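Local structure of pyocin S8 (Pseudomonas aeruginosa, 6W0V) at residues 3-17 against 28-42. The protein is a bacteriocin whose nuclease domain, the part described here, probably cuts the DNA of rival bacteria as an H-N-H endonuclease of the colicin/pyocin family. The protein carries 1 engineered substitution. Numbering follows the deposited sequence.
Sequences PGVATGNGQPVTGNW and PIPSQIADQLRGKEF
Gly4 and Phe42 form an antiparallel hydrogen-bonded pair, with Val5 and Glu41 as the non-hydrogen-bonded pair beside it, and beyond this two-residue pairing the 3-17 chain runs on past helix 31-37 in the opposite sense, to Val13 beside Pro30. Phe42 N gives a nearly straight bond to Gly4 O (2.7 Å). Ala6 bonds through N to Lys40 O and through O to Gly39 N, so it joins the type II turn of Leu37 to Lys40. Further along, Gln11 N bonds to Ile29 O, and Ser31 N, in the first turn of helix 31-37, bonds to Gln11 O (2.7 Å).

Ala6 CB lies 3.3 Å from Phe42 CE2. The indole of Trp17 sits against Pro28 and Pro30, placed there by CG anti to the backbone N (chi1 166°). Its NE1 meets Pro28 O at 2.8 Å, close to the ring plane. Pro30 covers one indole face, with CG 3.5 Å from the centroid of the five-membered ring, a CH-pi contact. Val13 packs on the same proline at another atom, with its CB 3.9 Å from Pro30 CB.

Arg38 bends at chi3 (52°), which sets the edge of its guanidinium against Gly8 O. NH1 donates to Gly8 O (3.1 Å) and to a water that also links Asn9 O and Asp35 OD1. NH2 makes a salt bridge with Asp35 OD1 (2.8 Å). Both protein acceptors lie in the guanidinium plane, which limits its rotation. The Asn9 amide stands nearly upright to that plane.

The contact fastens the N-terminal part of the nuclease domain, residues 3-17, to residues 28-30, helix 31-37 and its following turn, and strand 41-42. Thr7 OG1 bonds to Asp110. Trp17 packs on Val116 of strand 114-117 and on Phe52 and Val56 of helix 45-57, while Leu62 of helix 60-63 touches both Trp17 and Pro30. Phe42 meets Phe48 of helix 45-57 edge-to-face.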
loop_
_atom_site.group_PDB
_atom_site.type_symbol
_atom_site.label_atom_id
_atom_site.label_comp_id
_atom_site.label_asym_id
_atom_site.label_seq_id
_atom_site.Cartn_x
_atom_site.Cartn_y
_atom_site.Cartn_z
ATOM N N PRO A 3 19.386 -5.700 12.925
ATOM C CA PRO A 3 20.016 -5.294 11.677
ATOM C C PRO A 3 20.531 -6.498 10.890
ATOM O O PRO A 3 20.767 -7.546 11.443
ATOM C CB PRO A 3 21.172 -4.385 12.104
ATOM C CG PRO A 3 20.751 -3.905 13.474
ATOM C CD PRO A 3 20.044 -5.097 14.092
ATOM N N GLY A 4 20.694 -6.306 9.593
ATOM C CA GLY A 4 21.293 -7.326 8.732
ATOM C C GLY A 4 21.641 -6.750 7.394
ATOM O O GLY A 4 21.457 -5.555 7.185
ATOM N N VAL A 5 22.115 -7.599 6.516
ATOM C CA VAL A 5 22.563 -7.202 5.166
ATOM C C VAL A 5 21.707 -7.999 4.210
ATOM O O VAL A 5 21.597 -9.203 4.350
ATOM C CB VAL A 5 24.057 -7.487 4.977
ATOM C CG1 VAL A 5 24.505 -7.212 3.555
ATOM C CG2 VAL A 5 24.887 -6.703 5.978
ATOM N N ALA A 6 21.043 -7.314 3.302
ATOM C CA ALA A 6 20.202 -8.012 2.333
ATOM C C ALA A 6 21.112 -8.786 1.404
ATOM O O ALA A 6 22.205 -8.328 1.064
ATOM C CB ALA A 6 19.339 -7.053 1.578
ATOM N N THR A 7 20.646 -9.957 1.045
ATOM C CA THR A 7 21.357 -10.841 0.121
ATOM C C THR A 7 20.334 -11.305 -0.895
ATOM O O THR A 7 19.131 -11.269 -0.581
ATOM C CB THR A 7 21.989 -11.983 0.912
ATOM O OG1 THR A 7 20.919 -12.694 1.533
ATOM C CG2 THR A 7 22.969 -11.493 1.956
ATOM N N GLY A 8 20.811 -11.715 -2.057
ATOM C CA GLY A 8 19.975 -12.392 -3.049
ATOM C C GLY A 8 19.649 -11.471 -4.198
ATOM O O GLY A 8 19.932 -10.260 -4.121
ATOM N N ASN A 9 19.091 -12.052 -5.243
ATOM C CA ASN A 9 19.029 -11.401 -6.566
ATOM C C ASN A 9 17.586 -11.124 -6.940
ATOM O O ASN A 9 17.403 -10.397 -7.902
ATOM C CB ASN A 9 19.705 -12.264 -7.623
ATOM C CG ASN A 9 21.196 -12.332 -7.401
ATOM O OD1 ASN A 9 21.772 -11.436 -6.788
ATOM N ND2 ASN A 9 21.820 -13.381 -7.902
ATOM N N GLY A 10 16.630 -11.689 -6.204
ATOM C CA GLY A 10 15.231 -11.724 -6.652
ATOM C C GLY A 10 15.155 -12.336 -8.037
ATOM O O GLY A 10 16.061 -13.098 -8.415
ATOM N N GLN A 11 14.118 -11.997 -8.788
ATOM C CA GLN A 11 13.842 -12.626 -10.099
ATOM C C GLN A 11 13.597 -11.537 -11.124
ATOM O O GLN A 11 13.118 -10.457 -10.780
ATOM C CB GLN A 11 12.631 -13.550 -10.010
ATOM C CG GLN A 11 12.803 -14.667 -8.996
ATOM C CD GLN A 11 13.929 -15.580 -9.398
ATOM O OE1 GLN A 11 14.144 -15.836 -10.580
ATOM N NE2 GLN A 11 14.663 -16.059 -8.410
ATOM N N PRO A 12 13.900 -11.806 -12.409
ATOM C CA PRO A 12 13.472 -10.928 -13.488
ATOM C C PRO A 12 11.950 -10.810 -13.381
ATOM O O PRO A 12 11.267 -11.814 -13.233
ATOM C CB PRO A 12 13.934 -11.629 -14.770
ATOM C CG PRO A 12 15.029 -12.563 -14.307
ATOM C CD PRO A 12 14.635 -12.977 -12.904
ATOM N N VAL A 13 11.465 -9.577 -13.368
ATOM C CA VAL A 13 10.012 -9.279 -13.362
ATOM C C VAL A 13 9.770 -8.292 -14.492
ATOM O O VAL A 13 10.492 -7.281 -14.561
ATOM C CB VAL A 13 9.555 -8.726 -12.003
ATOM C CG1 VAL A 13 8.138 -8.188 -12.072
ATOM C CG2 VAL A 13 9.687 -9.767 -10.902
ATOM N N THR A 14 8.820 -8.616 -15.361
ATOM C CA THR A 14 8.307 -7.700 -16.404
ATOM C C THR A 14 6.802 -7.550 -16.181
ATOM O O THR A 14 6.221 -8.369 -15.433
ATOM C CB THR A 14 8.700 -8.195 -17.800
ATOM O OG1 THR A 14 8.016 -9.423 -18.046
ATOM C CG2 THR A 14 10.194 -8.392 -17.941
ATOM N N GLY A 15 6.221 -6.511 -16.769
ATOM C CA GLY A 15 4.776 -6.241 -16.696
ATOM C C GLY A 15 4.315 -6.015 -15.267
ATOM O O GLY A 15 5.107 -5.488 -14.449
ATOM N N ASN A 16 3.072 -6.400 -14.978
ATOM C CA ASN A 16 2.367 -6.011 -13.735
ATOM C C ASN A 16 2.864 -6.908 -12.611
ATOM O O ASN A 16 2.322 -8.008 -12.397
ATOM C CB ASN A 16 0.852 -6.063 -13.866
ATOM C CG ASN A 16 0.171 -5.330 -12.731
ATOM O OD1 ASN A 16 0.702 -5.248 -11.625
ATOM N ND2 ASN A 16 -1.003 -4.788 -13.000
ATOM N N TRP A 17 3.896 -6.429 -11.943
ATOM C CA TRP A 17 4.662 -7.233 -10.973
ATOM C C TRP A 17 3.712 -7.845 -9.943
ATOM O O TRP A 17 3.776 -9.059 -9.720
ATOM C CB TRP A 17 5.717 -6.340 -10.340
ATOM C CG TRP A 17 6.334 -6.940 -9.128
ATOM C CD1 TRP A 17 6.772 -8.221 -8.956
ATOM C CD2 TRP A 17 6.605 -6.241 -7.911
ATOM N NE1 TRP A 17 7.285 -8.368 -7.699
ATOM C CE2 TRP A 17 7.200 -7.173 -7.037
ATOM C CE3 TRP A 17 6.390 -4.928 -7.480
ATOM C CZ2 TRP A 17 7.598 -6.820 -5.755
ATOM C CZ3 TRP A 17 6.777 -4.588 -6.206
ATOM C CH2 TRP A 17 7.380 -5.522 -5.363
ATOM N N PRO A 28 7.995 -12.984 -6.683
ATOM C CA PRO A 28 9.344 -12.765 -6.201
ATOM C C PRO A 28 9.644 -11.266 -6.220
ATOM O O PRO A 28 8.888 -10.466 -6.767
ATOM C CB PRO A 28 10.202 -13.534 -7.204
ATOM C CG PRO A 28 9.405 -13.443 -8.489
ATOM C CD PRO A 28 7.958 -13.532 -8.049
ATOM N N ILE A 29 10.735 -10.906 -5.584
ATOM C CA ILE A 29 11.240 -9.514 -5.580
ATOM C C ILE A 29 11.885 -9.288 -6.930
ATOM O O ILE A 29 12.693 -10.090 -7.375
ATOM C CB ILE A 29 12.231 -9.309 -4.428
ATOM C CG1 ILE A 29 11.617 -9.733 -3.090
ATOM C CG2 ILE A 29 12.744 -7.881 -4.408
ATOM C CD1 ILE A 29 10.126 -9.440 -2.958
ATOM N N PRO A 30 11.520 -8.214 -7.646
ATOM C CA PRO A 30 12.132 -7.930 -8.932
ATOM C C PRO A 30 13.641 -7.778 -8.744
ATOM O O PRO A 30 14.073 -7.151 -7.786
ATOM C CB PRO A 30 11.486 -6.619 -9.373
ATOM C CG PRO A 30 10.190 -6.581 -8.598
ATOM C CD PRO A 30 10.506 -7.222 -7.266
ATOM N N SER A 31 14.400 -8.349 -9.665
ATOM C CA SER A 31 15.877 -8.307 -9.624
ATOM C C SER A 31 16.362 -6.858 -9.503
ATOM O O SER A 31 17.315 -6.630 -8.753
ATOM C CB SER A 31 16.459 -9.011 -10.804
ATOM O OG SER A 31 15.968 -8.474 -12.013
ATOM N N GLN A 32 15.713 -5.901 -10.174
ATOM C CA GLN A 32 16.174 -4.487 -10.149
ATOM C C GLN A 32 15.934 -3.908 -8.750
ATOM O O GLN A 32 16.630 -2.954 -8.381
ATOM C CB GLN A 32 15.487 -3.645 -11.221
ATOM C CG GLN A 32 14.002 -3.438 -10.990
ATOM C CD GLN A 32 13.151 -4.471 -11.679
ATOM O OE1 GLN A 32 13.473 -5.655 -11.708
ATOM N NE2 GLN A 32 12.042 -4.020 -12.244
ATOM N N ILE A 33 14.967 -4.451 -8.014
ATOM C CA ILE A 33 14.699 -4.045 -6.607
ATOM C C ILE A 33 15.745 -4.725 -5.726
ATOM O O ILE A 33 16.351 -4.037 -4.904
ATOM C CB ILE A 33 13.255 -4.381 -6.202
ATOM C CG1 ILE A 33 12.261 -3.612 -7.074
ATOM C CG2 ILE A 33 13.020 -4.108 -4.727
ATOM C CD1 ILE A 33 12.528 -2.129 -7.109
ATOM N N ALA A 34 15.970 -6.021 -5.928
ATOM C CA ALA A 34 17.071 -6.736 -5.252
ATOM C C ALA A 34 18.341 -5.902 -5.432
ATOM O O ALA A 34 19.063 -5.696 -4.454
ATOM C CB ALA A 34 17.228 -8.129 -5.794
ATOM N N ASP A 35 18.559 -5.370 -6.633
ATOM C CA ASP A 35 19.770 -4.573 -6.953
ATOM C C ASP A 35 19.913 -3.394 -5.992
ATOM O O ASP A 35 21.046 -2.992 -5.735
ATOM C CB ASP A 35 19.746 -4.076 -8.393
ATOM C CG ASP A 35 19.927 -5.183 -9.412
ATOM O OD1 ASP A 35 20.415 -6.262 -9.032
ATOM O OD2 ASP A 35 19.580 -4.958 -10.572
ATOM N N GLN A 36 18.804 -2.844 -5.508
ATOM C CA GLN A 36 18.803 -1.621 -4.668
ATOM C C GLN A 36 18.934 -1.980 -3.195
ATOM O O GLN A 36 19.060 -1.064 -2.379
ATOM C CB GLN A 36 17.508 -0.836 -4.879
ATOM C CG GLN A 36 17.306 -0.384 -6.316
ATOM C CD GLN A 36 18.534 0.325 -6.829
ATOM O OE1 GLN A 36 19.180 1.081 -6.106
ATOM N NE2 GLN A 36 18.884 0.063 -8.076
ATOM N N LEU A 37 18.894 -3.268 -2.861
ATOM C CA LEU A 37 18.845 -3.688 -1.443
ATOM C C LEU A 37 20.037 -4.571 -1.147
ATOM O O LEU A 37 20.619 -4.407 -0.076
ATOM C CB LEU A 37 17.542 -4.438 -1.193
ATOM C CG LEU A 37 16.289 -3.631 -1.499
ATOM C CD1 LEU A 37 15.078 -4.540 -1.494
ATOM C CD2 LEU A 37 16.130 -2.489 -0.509
ATOM N N ARG A 38 20.351 -5.459 -2.080
ATOM C CA ARG A 38 21.393 -6.478 -1.886
ATOM C C ARG A 38 22.676 -5.799 -1.420
ATOM O O ARG A 38 23.125 -4.829 -2.042
ATOM C CB ARG A 38 21.625 -7.243 -3.183
ATOM C CG ARG A 38 22.751 -8.251 -3.055
ATOM C CD ARG A 38 22.965 -9.003 -4.334
ATOM N NE ARG A 38 23.118 -8.088 -5.452
ATOM C CZ ARG A 38 22.170 -7.780 -6.328
ATOM N NH1 ARG A 38 20.952 -8.284 -6.213
ATOM N NH2 ARG A 38 22.453 -6.939 -7.308
ATOM N N GLY A 39 23.257 -6.335 -0.351
ATOM C CA GLY A 39 24.567 -5.886 0.141
ATOM C C GLY A 39 24.461 -4.663 1.027
ATOM O O GLY A 39 25.487 -4.249 1.623
ATOM N N LYS A 40 23.280 -4.078 1.139
ATOM C CA LYS A 40 23.118 -2.918 2.025
ATOM C C LYS A 40 22.760 -3.409 3.414
ATOM O O LYS A 40 22.175 -4.511 3.541
ATOM C CB LYS A 40 22.054 -1.975 1.475
ATOM C CG LYS A 40 22.403 -1.403 0.118
ATOM C CD LYS A 40 21.402 -0.390 -0.332
ATOM C CE LYS A 40 21.822 0.307 -1.603
ATOM N NZ LYS A 40 20.710 1.111 -2.154
ATOM N N GLU A 41 23.093 -2.593 4.399
ATOM C CA GLU A 41 22.706 -2.833 5.799
ATOM C C GLU A 41 21.269 -2.341 5.947
ATOM O O GLU A 41 20.921 -1.291 5.380
ATOM C CB GLU A 41 23.608 -2.103 6.788
ATOM C CG GLU A 41 23.218 -2.366 8.230
ATOM C CD GLU A 41 23.831 -1.427 9.251
ATOM O OE1 GLU A 41 24.367 -1.933 10.250
ATOM O OE2 GLU A 41 23.749 -0.198 9.057
ATOM N N PHE A 42 20.478 -3.107 6.670
ATOM C CA PHE A 42 19.136 -2.727 7.136
ATOM C C PHE A 42 19.134 -2.759 8.641
ATOM O O PHE A 42 19.728 -3.665 9.210
ATOM C CB PHE A 42 18.102 -3.634 6.500
ATOM C CG PHE A 42 18.167 -3.435 5.020
ATOM C CD1 PHE A 42 17.513 -2.367 4.437
ATOM C CD2 PHE A 42 19.006 -4.212 4.247
ATOM C CE1 PHE A 42 17.629 -2.152 3.081
ATOM C CE2 PHE A 42 19.111 -3.997 2.888
ATOM C CZ PHE A 42 18.422 -2.962 2.311
HETATM O O HOH W 1 19.343 -8.787 -8.567
HETATM O O HOH W 2 13.222 -7.541 -13.500
#